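Local coordinates for fibronectin type III domain-containing protein (Simiduia agarivorans, PDB 6P2K) that probably hydrolyses the glucan backbone of xyloglucan, as a family 74 glycoside hydrolase whose module here pairs two seven-bladed beta-propellers, at residues V408-V413 against N485-A490; M423-W426 against S431-N434; T722-S725 against V729-Q732; I650-D655 against Q661-P666; W121-D126 against N332-H337. All coordinates share one frame; numbering follows the deposited sequence.

Contacts 1 and 2 share a sheet: strands 412-417 and 421-425 are neighbours in it, Y412 OH meets E424 OE2 there, and contact 1 lies at its surface end while contact 2 is fully buried. Contacts 3 and 4 are the outer hairpins of two other sheets, touching where W731 packs on F664; contact 3 lies at the surface and is water-bridged, contact 4 partly buried with a greasy side. Contact 5 lies in the other propeller, with its centre about 38 Å from that of contact 1, and is carried by charge beside a zinc ion. Contacts 2 and 4 each hold part of an Asp box, whereas contact 1 rests on an imidazole and an amide.

Contact 1. Residues V408-V413 against N485-A490; sequences VHENYV and NTHSPA
H487 reaches from the loop after strand 478-483 into the tight turn between H409 and Y412, and almost every atom of its side chain finds something there. H487 CB sits 3.3 Å from N411 OD1, the amide coming in at a slant. H487 CG stands anti to its own carbonyl carbon (chi1 -67°), which swings the imidazole in against the turn. H487 CD2 passes H409 O at 3.6 Å and Y412 CB at 4.2 Å. E410 OE1 lies over one face of the ring, toward its rim, the carboxylate plane 17° from that of the imidazole, and comes within 3.6 Å of H487 CE1. At the tip, H487 NE2 makes a 3.0 Å hydrogen bond with H409 ND1, in which either nitrogen may donate; the two rings meet rim to rim. The carboxylate overhead would be expected to favour a protonated imidazole. The backbone of H487 is gripped too: N411 ND2 lies 3.0 Å from H487 O in a nearly straight bond (165°), with the acceptor in the amide plane, and ND2 also donates to W426 O. With an alanine in place of N411, both carbonyls would probably lose their donor and the H487 loop would be less firmly fixed. The receiving turn is a two-residue beta hairpin with a type II' turn, linking strands 403-409 and 412-417 of a propeller blade.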
# COMPACT_ATOMS: atom_id res chain seq x y z
N VAL B 408 -13.87 -27.82 3.28
CA VAL B 408 -12.85 -27.62 4.29
C VAL B 408 -11.50 -27.40 3.61
O VAL B 408 -11.16 -28.10 2.65
CB VAL B 408 -12.76 -28.83 5.25
CG1 VAL B 408 -11.60 -28.66 6.23
CG2 VAL B 408 -14.06 -29.03 6.01
N HIS B 409 -10.74 -26.42 4.11
CA HIS B 409 -9.32 -26.33 3.76
C HIS B 409 -8.56 -25.82 4.98
O HIS B 409 -8.74 -24.67 5.38
CB HIS B 409 -9.09 -25.42 2.56
CG HIS B 409 -7.70 -25.53 2.01
ND1 HIS B 409 -6.64 -24.83 2.54
CD2 HIS B 409 -7.19 -26.30 1.02
CE1 HIS B 409 -5.54 -25.14 1.88
NE2 HIS B 409 -5.84 -26.03 0.95
N GLU B 410 -7.70 -26.67 5.54
CA GLU B 410 -6.90 -26.35 6.73
C GLU B 410 -7.84 -25.91 7.84
O GLU B 410 -8.76 -26.68 8.18
CB GLU B 410 -5.81 -25.34 6.35
CG GLU B 410 -4.80 -25.86 5.34
CD GLU B 410 -3.76 -24.82 4.97
OE1 GLU B 410 -3.84 -23.69 5.49
OE2 GLU B 410 -2.88 -25.13 4.14
N ASN B 411 -7.68 -24.72 8.42
CA ASN B 411 -8.54 -24.24 9.50
C ASN B 411 -9.86 -23.67 9.00
O ASN B 411 -10.75 -23.40 9.82
CB ASN B 411 -7.81 -23.17 10.31
CG ASN B 411 -7.40 -21.98 9.45
OD1 ASN B 411 -6.54 -22.10 8.58
ND2 ASN B 411 -8.03 -20.83 9.68
N TYR B 412 -10.01 -23.47 7.70
CA TYR B 412 -11.21 -22.85 7.13
C TYR B 412 -12.27 -23.91 6.86
O TYR B 412 -11.98 -24.97 6.29
CB TYR B 412 -10.87 -22.13 5.83
CG TYR B 412 -12.07 -21.53 5.13
CD1 TYR B 412 -12.57 -20.29 5.51
CD2 TYR B 412 -12.71 -22.21 4.10
CE1 TYR B 412 -13.67 -19.74 4.87
CE2 TYR B 412 -13.81 -21.67 3.47
CZ TYR B 412 -14.29 -20.44 3.86
OH TYR B 412 -15.38 -19.89 3.23
N VAL B 413 -13.50 -23.62 7.28
CA VAL B 413 -14.66 -24.45 6.98
C VAL B 413 -15.79 -23.53 6.53
O VAL B 413 -15.97 -22.44 7.08
CB VAL B 413 -15.12 -25.28 8.20
CG1 VAL B 413 -16.27 -26.21 7.81
CG2 VAL B 413 -13.96 -26.08 8.78
N ASN B 485 -6.13 -16.42 0.88
CA ASN B 485 -4.79 -15.86 1.01
C ASN B 485 -4.27 -15.98 2.44
O ASN B 485 -3.08 -16.26 2.65
CB ASN B 485 -4.79 -14.39 0.57
CG ASN B 485 -5.04 -14.22 -0.91
OD1 ASN B 485 -4.39 -14.86 -1.74
ND2 ASN B 485 -5.99 -13.36 -1.26
N THR B 486 -5.14 -15.78 3.42
CA THR B 486 -4.73 -15.80 4.82
C THR B 486 -5.48 -16.82 5.66
O THR B 486 -5.11 -17.01 6.83
CB THR B 486 -4.92 -14.41 5.46
OG1 THR B 486 -6.31 -14.04 5.42
CG2 THR B 486 -4.10 -13.36 4.73
N HIS B 487 -6.49 -17.50 5.12
CA HIS B 487 -7.35 -18.39 5.90
C HIS B 487 -7.87 -17.66 7.14
O HIS B 487 -7.79 -18.15 8.27
CB HIS B 487 -6.62 -19.68 6.27
CG HIS B 487 -6.29 -20.55 5.10
ND1 HIS B 487 -5.25 -20.29 4.24
CD2 HIS B 487 -6.88 -21.68 4.64
CE1 HIS B 487 -5.21 -21.22 3.30
NE2 HIS B 487 -6.19 -22.08 3.53
N SER B 488 -8.40 -16.47 6.91
CA SER B 488 -8.79 -15.56 7.98
C SER B 488 -9.98 -14.76 7.50
O SER B 488 -10.30 -14.76 6.31
CB SER B 488 -7.63 -14.64 8.37
OG SER B 488 -7.75 -13.39 7.72
N PRO B 489 -10.69 -14.09 8.41
CA PRO B 489 -11.80 -13.22 7.98
C PRO B 489 -11.39 -12.12 7.03
O PRO B 489 -12.27 -11.48 6.44
CB PRO B 489 -12.33 -12.65 9.31
CG PRO B 489 -11.99 -13.68 10.32
CD PRO B 489 -10.66 -14.25 9.88
N ALA B 490 -10.09 -11.87 6.84
CA ALA B 490 -9.66 -10.85 5.90
C ALA B 490 -9.90 -11.25 4.45
O ALA B 490 -9.99 -10.38 3.58
CB ALA B 490 -8.18 -10.52 6.11

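Contact 2. Residues M423-W426 against S431-N434; sequences MESW and SWSN
S425 OG donates to S431 O over 2.7 Å, the shortest polar bond here, and also receives the backbone N-H of G429. Its position follows from chi1 of -176°, with OG anti to the backbone N and beside the carbonyl carbon, where it faces the returning chain. The donor sits 21° from the plane of the S431 carbonyl. The neighbouring CB of S425 is used as well: it lies over the six-membered ring of W432, 3.6 Å from S425 CB to the centroid and 13° off the normal, a CH-pi contact. This serine and tryptophan belong to an Asp box, the S-x-D-x-G-x-x-W hairpin of beta-propellers, with D427 and G429 in between. Next along, E424 and S433 form a single antiparallel hydrogen-bonded pair; E424 O takes S433 N at 2.9 Å and also a CA-H from W432 CA at 3.1 Å. M423 bends round the tryptophan: M423 CG is 3.6 Å from W432 CE3, the sulfur sits obliquely to the indole in a Met-aromatic contact, and M423 CE finishes 3.7 Å from N434 CB. At the turn end, a water accepts from W426 N and donates to S431 OG, itself also hydrogen-bonded to D427 OD2.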
# COMPACT_ATOMS: atom_id res chain seq x y z
N MET B 423 -21.96 -19.55 5.74
CA MET B 423 -21.61 -19.71 7.14
C MET B 423 -20.16 -20.20 7.21
O MET B 423 -19.86 -21.31 6.77
CB MET B 423 -22.56 -20.69 7.83
CG MET B 423 -22.33 -20.85 9.32
SD MET B 423 -22.76 -19.36 10.24
CE MET B 423 -24.52 -19.27 9.91
N GLU B 424 -19.28 -19.38 7.76
CA GLU B 424 -17.84 -19.60 7.61
C GLU B 424 -17.14 -19.67 8.96
O GLU B 424 -17.51 -18.99 9.92
CB GLU B 424 -17.21 -18.49 6.77
CG GLU B 424 -17.71 -18.48 5.33
CD GLU B 424 -17.12 -17.36 4.51
OE1 GLU B 424 -17.68 -16.25 4.53
OE2 GLU B 424 -16.08 -17.59 3.86
N SER B 425 -16.11 -20.51 9.01
CA SER B 425 -15.31 -20.72 10.21
C SER B 425 -13.84 -20.66 9.86
O SER B 425 -13.43 -21.08 8.78
CB SER B 425 -15.63 -22.07 10.86
OG SER B 425 -14.91 -22.23 12.07
N TRP B 426 -13.04 -20.14 10.80
CA TRP B 426 -11.59 -20.10 10.65
C TRP B 426 -10.86 -20.77 11.80
O TRP B 426 -9.65 -20.60 11.95
CB TRP B 426 -11.11 -18.65 10.50
CG TRP B 426 -11.76 -17.96 9.34
CD1 TRP B 426 -11.29 -17.87 8.07
CD2 TRP B 426 -13.03 -17.28 9.35
NE1 TRP B 426 -12.17 -17.17 7.28
CE2 TRP B 426 -13.25 -16.80 8.04
CE3 TRP B 426 -13.99 -17.03 10.33
CZ2 TRP B 426 -14.39 -16.07 7.70
CZ3 TRP B 426 -15.12 -16.31 9.99
CH2 TRP B 426 -15.31 -15.84 8.68
N SER B 431 -16.23 -21.98 15.81
CA SER B 431 -16.93 -20.70 15.82
C SER B 431 -17.09 -20.18 14.40
O SER B 431 -16.29 -20.49 13.52
CB SER B 431 -16.19 -19.67 16.68
OG SER B 431 -15.01 -19.22 16.03
N TRP B 432 -18.14 -19.38 14.19
CA TRP B 432 -18.58 -19.04 12.85
C TRP B 432 -19.00 -17.58 12.75
O TRP B 432 -19.27 -16.91 13.75
CB TRP B 432 -19.77 -19.91 12.41
CG TRP B 432 -19.53 -21.37 12.55
CD1 TRP B 432 -19.55 -22.10 13.71
CD2 TRP B 432 -19.24 -22.29 11.49
NE1 TRP B 432 -19.28 -23.42 13.43
CE2 TRP B 432 -19.09 -23.56 12.08
CE3 TRP B 432 -19.08 -22.16 10.11
CZ2 TRP B 432 -18.80 -24.70 11.33
CZ3 TRP B 432 -18.79 -23.30 9.37
CH2 TRP B 432 -18.65 -24.55 9.98
N SER B 433 -19.07 -17.11 11.50
CA SER B 433 -19.66 -15.84 11.15
C SER B 433 -20.30 -15.99 9.77
O SER B 433 -19.75 -16.65 8.90
CB SER B 433 -18.63 -14.71 11.12
OG SER B 433 -19.22 -13.50 10.66
N ASN B 434 -21.48 -15.39 9.59
CA ASN B 434 -22.09 -15.33 8.27
C ASN B 434 -22.32 -13.88 7.83
O ASN B 434 -23.10 -13.64 6.90
CB ASN B 434 -23.40 -16.13 8.23
CG ASN B 434 -24.58 -15.40 8.87
OD1 ASN B 434 -24.42 -14.55 9.73
ND2 ASN B 434 -25.78 -15.75 8.42
O HOH W 1 -13.58 -18.92 13.35

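Contact 3. Residues T722-S725 against V729-Q732; sequences TIQS and VNWQ
The amides of Q724 and N730 meet at the turn end of this hairpin, their planes only 19° apart although the two side chains cross at about a right angle. N730 ND2 lies 3.4 Å from Q724 CG and equally near Q724 CD, a contact with the root of the glutamine amide that does not depend on which of its ends is oxygen. Q724 folds back at chi2 (-59°) to bring these atoms over its neighbour. An alanine here would take away CG and CD, and the N730 amide would probably be freer to turn. On the other side of the sheet the indole of W731 has V729 CG1 over one face, offset toward the rim, and stacks with the ring of F664 from the adjacent blade; W731 NE1 also makes a weak hydrogen bond to I663 O. The whole forms the outer hairpin of a four-stranded antiparallel propeller blade, strands 714-723 and 729-733. T722 and N730 are its hydrogen-bonded pair: T722 N reaches N730 O at 2.9 Å, and N730 N returns to T722 O at 3.1 Å. Beyond it, I723 and V729 are a non-hydrogen-bonded pair, where V729 CA also points a C-H at T722 O (3.4 Å) and I723 CG1 just meets V729 CG2 at 4.5 Å. On the T722 face a water bridges the strands. It lies 2.8 Å from T722 OG1 and donates to N730 O, while K702 NZ holds T722 OG1 from outside.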
# COMPACT_ATOMS: atom_id res chain seq x y z
N THR B 722 -17.09 -50.92 3.85
CA THR B 722 -15.66 -51.05 3.62
C THR B 722 -15.41 -51.99 2.45
O THR B 722 -15.95 -53.10 2.42
CB THR B 722 -14.93 -51.56 4.88
OG1 THR B 722 -15.19 -50.67 5.97
CG2 THR B 722 -13.43 -51.63 4.63
N ILE B 723 -14.61 -51.53 1.49
CA ILE B 723 -14.32 -52.31 0.29
C ILE B 723 -13.27 -53.35 0.64
O ILE B 723 -12.11 -53.02 0.90
CB ILE B 723 -13.85 -51.41 -0.86
CG1 ILE B 723 -14.85 -50.27 -1.08
CG2 ILE B 723 -13.67 -52.22 -2.13
CD1 ILE B 723 -14.51 -49.39 -2.27
N GLN B 724 -13.67 -54.62 0.64
CA GLN B 724 -12.72 -55.70 0.88
C GLN B 724 -11.83 -55.91 -0.34
O GLN B 724 -12.11 -55.42 -1.44
CB GLN B 724 -13.45 -56.99 1.25
CG GLN B 724 -14.47 -56.82 2.38
CD GLN B 724 -13.84 -56.33 3.66
OE1 GLN B 724 -14.20 -55.27 4.18
NE2 GLN B 724 -12.89 -57.09 4.19
N SER B 725 -10.75 -56.67 -0.15
CA SER B 725 -9.80 -56.90 -1.23
C SER B 725 -10.37 -57.78 -2.33
O SER B 725 -9.86 -57.74 -3.46
CB SER B 725 -8.52 -57.54 -0.68
OG SER B 725 -8.19 -57.00 0.59
N VAL B 729 -18.33 -55.36 -0.46
CA VAL B 729 -18.47 -54.30 0.54
C VAL B 729 -19.18 -54.87 1.75
O VAL B 729 -20.26 -55.47 1.62
CB VAL B 729 -19.23 -53.09 -0.02
CG1 VAL B 729 -19.25 -51.96 0.99
CG2 VAL B 729 -18.61 -52.64 -1.33
N ASN B 730 -18.59 -54.69 2.92
CA ASN B 730 -19.21 -55.09 4.18
C ASN B 730 -19.65 -53.84 4.92
O ASN B 730 -18.86 -52.90 5.09
CB ASN B 730 -18.26 -55.93 5.03
CG ASN B 730 -17.88 -57.24 4.36
OD1 ASN B 730 -18.63 -57.78 3.55
ND2 ASN B 730 -16.71 -57.76 4.71
N TRP B 731 -20.90 -53.84 5.38
CA TRP B 731 -21.53 -52.66 5.92
C TRP B 731 -21.65 -52.75 7.44
O TRP B 731 -21.80 -53.83 8.01
CB TRP B 731 -22.92 -52.46 5.31
CG TRP B 731 -22.86 -52.18 3.84
CD1 TRP B 731 -22.81 -53.09 2.84
CD2 TRP B 731 -22.82 -50.89 3.22
NE1 TRP B 731 -22.75 -52.46 1.62
CE2 TRP B 731 -22.76 -51.10 1.83
CE3 TRP B 731 -22.84 -49.58 3.70
CZ2 TRP B 731 -22.71 -50.05 0.91
CZ3 TRP B 731 -22.79 -48.53 2.79
CH2 TRP B 731 -22.73 -48.77 1.41
N GLN B 732 -21.56 -51.59 8.08
CA GLN B 732 -21.74 -51.47 9.51
C GLN B 732 -22.57 -50.24 9.81
O GLN B 732 -22.68 -49.31 9.00
CB GLN B 732 -20.39 -51.41 10.25
CG GLN B 732 -19.48 -50.28 9.80
CD GLN B 732 -18.11 -50.34 10.45
OE1 GLN B 732 -17.99 -50.45 11.67
NE2 GLN B 732 -17.06 -50.27 9.63
O HOH W 2 -17.65 -50.78 7.23

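Contact 4. Residues I650-D655 against Q661-P666; sequences ILLSTD and QKIFTP
I650 faces both I663 and F664, a classic beta bulge, across two strands that run antiparallel at 133°. I650 O takes the N-H of I663 at 3.0 Å and, more weakly, that of F664, while I650 N donates to F664 O. Past the bulge L652 and Q661 exchange two backbone bonds as a hydrogen-bonded pair. The bulge turns the I663 side chain in with the apolar group of I650 and L652. I663 CG1 takes the position between its backbone N and carbonyl carbon (chi1 64°), where it meets I650 CG2 at 3.6 Å; I663 CD1 runs on to L652 CB at 4.0 Å. Behind them I650 CB rests 3.8 Å from F664 CB, and the phenyl ring leads away toward M705 and Y707. The opposite face carries L651 and K662, lying side by side and pointing the same way; L651 CD2 against K662 CG, at 3.5 Å, is a tight fit. The ammonium goes elsewhere, to Q649 OE1. Near the turn the contact becomes wet. The Q661 amide bends back at chi2 over the strand, and its two ends are tied to T654 by separate waters: one accepts from Q661 NE2 and T654 N, the other donates to Q661 OE1 and lies 2.7 Å from T654 OG1. S653 OG donates to D655 OD1 at 2.8 Å, nearly along the C-O axis. With G657 and W660, this serine and aspartate spell the Asp box, here closing the outermost hairpin of a propeller blade.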
# COMPACT_ATOMS: atom_id res chain seq x y z
N ILE B 650 -27.85 -48.32 -3.18
CA ILE B 650 -26.48 -47.98 -3.55
C ILE B 650 -26.05 -48.92 -4.66
O ILE B 650 -26.01 -50.15 -4.47
CB ILE B 650 -25.52 -48.06 -2.35
CG1 ILE B 650 -25.97 -47.12 -1.23
CG2 ILE B 650 -24.11 -47.70 -2.80
CD1 ILE B 650 -25.79 -45.66 -1.55
N LEU B 651 -25.74 -48.36 -5.83
CA LEU B 651 -25.24 -49.13 -6.96
C LEU B 651 -23.79 -48.75 -7.22
O LEU B 651 -23.41 -47.58 -7.07
CB LEU B 651 -26.08 -48.87 -8.22
CG LEU B 651 -27.59 -49.09 -8.12
CD1 LEU B 651 -28.22 -49.15 -9.50
CD2 LEU B 651 -27.90 -50.36 -7.35
N LEU B 652 -22.99 -49.74 -7.59
CA LEU B 652 -21.56 -49.54 -7.79
C LEU B 652 -21.16 -50.00 -9.18
O LEU B 652 -21.69 -50.99 -9.69
CB LEU B 652 -20.74 -50.30 -6.74
CG LEU B 652 -19.30 -49.83 -6.52
CD1 LEU B 652 -19.28 -48.41 -5.99
CD2 LEU B 652 -18.57 -50.77 -5.57
N SER B 653 -20.23 -49.27 -9.79
CA SER B 653 -19.66 -49.63 -11.07
C SER B 653 -18.16 -49.37 -11.03
O SER B 653 -17.71 -48.35 -10.49
CB SER B 653 -20.29 -48.83 -12.22
OG SER B 653 -19.44 -48.85 -13.37
N THR B 654 -17.38 -50.29 -11.60
CA THR B 654 -15.94 -50.12 -11.73
C THR B 654 -15.51 -49.93 -13.18
O THR B 654 -14.31 -50.01 -13.47
CB THR B 654 -15.20 -51.30 -11.11
OG1 THR B 654 -15.64 -52.52 -11.73
CG2 THR B 654 -15.46 -51.37 -9.62
N ASP B 655 -16.44 -49.67 -14.09
CA ASP B 655 -16.12 -49.42 -15.49
C ASP B 655 -16.87 -48.20 -16.00
O ASP B 655 -17.46 -48.20 -17.08
CB ASP B 655 -16.40 -50.65 -16.36
CG ASP B 655 -17.83 -51.15 -16.24
OD1 ASP B 655 -18.64 -50.54 -15.50
OD2 ASP B 655 -18.16 -52.17 -16.89
N GLN B 661 -23.70 -52.89 -10.11
CA GLN B 661 -24.08 -53.92 -9.15
C GLN B 661 -24.75 -53.29 -7.94
O GLN B 661 -24.34 -52.22 -7.48
CB GLN B 661 -22.87 -54.74 -8.68
CG GLN B 661 -22.04 -55.37 -9.78
CD GLN B 661 -20.86 -54.51 -10.19
OE1 GLN B 661 -20.11 -54.01 -9.34
NE2 GLN B 661 -20.68 -54.32 -11.49
N LYS B 662 -25.78 -53.96 -7.43
CA LYS B 662 -26.40 -53.57 -6.17
C LYS B 662 -25.49 -53.94 -5.01
O LYS B 662 -25.03 -55.09 -4.92
CB LYS B 662 -27.75 -54.28 -6.02
CG LYS B 662 -28.98 -53.39 -6.10
CD LYS B 662 -30.24 -54.15 -5.70
CE LYS B 662 -31.02 -54.60 -6.93
NZ LYS B 662 -32.48 -54.70 -6.66
N ILE B 663 -25.23 -52.99 -4.11
CA ILE B 663 -24.38 -53.30 -2.96
C ILE B 663 -25.01 -52.87 -1.64
O ILE B 663 -24.49 -53.21 -0.57
CB ILE B 663 -22.98 -52.66 -3.11
CG1 ILE B 663 -23.07 -51.14 -3.13
CG2 ILE B 663 -22.28 -53.20 -4.35
CD1 ILE B 663 -21.74 -50.45 -2.88
N PHE B 664 -26.12 -52.14 -1.68
CA PHE B 664 -26.84 -51.84 -0.44
C PHE B 664 -28.30 -51.55 -0.75
O PHE B 664 -28.61 -50.73 -1.62
CB PHE B 664 -26.22 -50.66 0.31
CG PHE B 664 -26.46 -50.71 1.79
CD1 PHE B 664 -26.03 -51.79 2.54
CD2 PHE B 664 -27.12 -49.68 2.44
CE1 PHE B 664 -26.24 -51.85 3.90
CE2 PHE B 664 -27.33 -49.73 3.81
CZ PHE B 664 -26.90 -50.82 4.54
N THR B 665 -29.19 -52.22 -0.03
CA THR B 665 -30.63 -52.13 -0.20
C THR B 665 -31.29 -51.86 1.15
O THR B 665 -30.65 -51.99 2.20
CB THR B 665 -31.19 -53.43 -0.80
OG1 THR B 665 -31.01 -54.49 0.14
CG2 THR B 665 -30.47 -53.77 -2.10
N PRO B 666 -32.57 -51.48 1.16
CA PRO B 666 -33.28 -51.38 2.44
C PRO B 666 -33.24 -52.65 3.27
O PRO B 666 -33.21 -52.58 4.50
CB PRO B 666 -34.71 -51.03 2.01
CG PRO B 666 -34.54 -50.28 0.74
CD PRO B 666 -33.35 -50.90 0.05
O HOH W 3 -18.76 -52.38 -12.97
O HOH W 4 -17.66 -53.77 -10.40

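Contact 5. Residues W121-D126 against N332-H337; sequences WRDDDD and NARFAH. With ZN (zinc ion), chain Q.
R334 pairs with D123, a residue of the type II' turn W121 to D124, which sits beside a zinc site in the N-terminal seven-bladed propeller; the turn belongs to the loop between strands 114-119 and 139-144, and R334 just precedes strand 336-338. Charge carries the contact, as a bidentate, end-on salt bridge: R334 NH2 meets D123 OD1 and R334 NH1 meets D123 OD2, both at 3.0 Å and nearly straight. Each oxygen is met on its syn side, but the flat groups are 30° apart, so the pair is twisted. R334 bends at chi3 (-64°) to present this end, and its NE is fixed by V17 O, which leaves the guanidinium little scope to turn. D124 OD2 forms another salt bridge, to R59. Water makes further links. One molecule accepts from R122 NH2 at 2.8 Å and lies 3.1 Å from H337 NE2; another donates to R334 O and receives a weak bond from R122 NH1. A direct hydrogen bond braces the loop itself, W121 NE1 donating to D125 OD1 from above the carboxylate plane. Last comes the metal: D124 OD1 binds the zinc ion at 2.0 Å, alongside Q16 OE1 and three waters.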
# COMPACT_ATOMS: atom_id res chain seq x y z
N TRP B 121 -51.25 -26.40 16.16
CA TRP B 121 -49.97 -26.48 15.44
C TRP B 121 -49.36 -25.11 15.18
O TRP B 121 -48.58 -24.99 14.22
CB TRP B 121 -50.15 -27.24 14.12
CG TRP B 121 -51.21 -26.63 13.25
CD1 TRP B 121 -51.03 -25.68 12.29
CD2 TRP B 121 -52.61 -26.91 13.28
NE1 TRP B 121 -52.23 -25.36 11.70
CE2 TRP B 121 -53.22 -26.10 12.29
CE3 TRP B 121 -53.42 -27.77 14.03
CZ2 TRP B 121 -54.59 -26.13 12.04
CZ3 TRP B 121 -54.78 -27.80 13.78
CH2 TRP B 121 -55.35 -26.98 12.80
N ARG B 122 -49.68 -24.09 15.96
CA ARG B 122 -49.09 -22.74 15.85
C ARG B 122 -49.33 -22.22 14.44
O ARG B 122 -50.46 -22.31 13.94
CB ARG B 122 -47.63 -22.82 16.28
CG ARG B 122 -47.44 -23.27 17.71
CD ARG B 122 -46.05 -22.95 18.22
NE ARG B 122 -45.96 -23.19 19.66
CZ ARG B 122 -45.98 -22.22 20.58
NH1 ARG B 122 -46.07 -20.95 20.21
NH2 ARG B 122 -45.90 -22.53 21.87
N ASP B 123 -48.32 -21.69 13.76
CA ASP B 123 -48.44 -21.18 12.40
C ASP B 123 -47.99 -22.18 11.35
O ASP B 123 -47.86 -21.82 10.18
CB ASP B 123 -47.63 -19.89 12.26
CG ASP B 123 -46.19 -20.05 12.73
OD1 ASP B 123 -45.96 -20.81 13.69
OD2 ASP B 123 -45.29 -19.42 12.13
N ASP B 124 -47.75 -23.43 11.74
CA ASP B 124 -47.26 -24.44 10.81
C ASP B 124 -48.40 -25.03 9.98
O ASP B 124 -48.58 -26.25 9.94
CB ASP B 124 -46.54 -25.56 11.56
CG ASP B 124 -45.03 -25.42 11.52
OD1 ASP B 124 -44.53 -24.37 11.05
OD2 ASP B 124 -44.34 -26.36 11.95
N ASP B 125 -49.18 -24.17 9.33
CA ASP B 125 -50.33 -24.65 8.56
C ASP B 125 -49.89 -25.51 7.38
O ASP B 125 -50.65 -26.38 6.94
CB ASP B 125 -51.17 -23.47 8.07
CG ASP B 125 -52.04 -22.89 9.17
OD1 ASP B 125 -53.10 -23.49 9.48
OD2 ASP B 125 -51.68 -21.83 9.74
N ASP B 126 -48.68 -25.29 6.86
CA ASP B 126 -48.19 -26.09 5.75
C ASP B 126 -47.68 -27.46 6.18
O ASP B 126 -47.26 -28.24 5.32
CB ASP B 126 -47.08 -25.33 5.01
CG ASP B 126 -45.98 -24.85 5.93
OD1 ASP B 126 -46.22 -24.71 7.15
OD2 ASP B 126 -44.85 -24.61 5.44
N ASN B 332 -38.16 -10.60 15.45
CA ASN B 332 -39.50 -11.15 15.27
C ASN B 332 -39.78 -12.03 16.47
O ASN B 332 -39.36 -13.19 16.51
CB ASN B 332 -39.63 -11.91 13.95
CG ASN B 332 -40.82 -12.88 13.96
OD1 ASN B 332 -40.66 -14.07 13.69
ND2 ASN B 332 -42.00 -12.36 14.29
N ALA B 333 -40.47 -11.48 17.47
CA ALA B 333 -40.73 -12.19 18.72
C ALA B 333 -41.95 -13.09 18.52
O ALA B 333 -43.07 -12.78 18.92
CB ALA B 333 -40.94 -11.20 19.86
N ARG B 334 -41.70 -14.24 17.89
CA ARG B 334 -42.77 -15.19 17.61
C ARG B 334 -43.17 -16.01 18.83
O ARG B 334 -44.10 -16.82 18.74
CB ARG B 334 -42.38 -16.13 16.46
CG ARG B 334 -40.98 -16.69 16.53
CD ARG B 334 -40.77 -17.78 15.48
NE ARG B 334 -41.64 -18.94 15.70
CZ ARG B 334 -42.69 -19.24 14.94
NH1 ARG B 334 -43.03 -18.48 13.91
NH2 ARG B 334 -43.42 -20.32 15.22
N PHE B 335 -42.49 -15.82 19.96
CA PHE B 335 -43.00 -16.23 21.26
C PHE B 335 -42.38 -15.31 22.30
O PHE B 335 -41.31 -14.75 22.09
CB PHE B 335 -42.69 -17.70 21.58
CG PHE B 335 -41.23 -17.98 21.78
CD1 PHE B 335 -40.62 -17.76 23.01
CD2 PHE B 335 -40.46 -18.48 20.74
CE1 PHE B 335 -39.27 -18.01 23.18
CE2 PHE B 335 -39.12 -18.74 20.92
CZ PHE B 335 -38.53 -18.50 22.14
N ALA B 336 -43.06 -15.19 23.43
CA ALA B 336 -42.56 -14.35 24.52
C ALA B 336 -43.30 -14.72 25.79
O ALA B 336 -44.53 -14.69 25.83
CB ALA B 336 -42.74 -12.87 24.20
N HIS B 337 -42.54 -15.06 26.84
CA HIS B 337 -43.12 -15.49 28.10
C HIS B 337 -42.44 -14.79 29.26
O HIS B 337 -41.21 -14.62 29.27
CB HIS B 337 -43.01 -17.00 28.28
CG HIS B 337 -43.72 -17.78 27.22
ND1 HIS B 337 -45.10 -17.86 27.15
CD2 HIS B 337 -43.25 -18.53 26.20
CE1 HIS B 337 -45.44 -18.61 26.13
NE2 HIS B 337 -44.34 -19.03 25.53
ZN ZN Q . -43.06 -23.02 11.44
O HOH W 5 -46.03 -17.63 20.49
O HOH W 6 -45.97 -20.01 23.11
O HOH W 7 -41.38 -23.96 10.59
O HOH W 8 -43.57 -21.70 9.88
O HOH W 9 -44.27 -23.23 13.15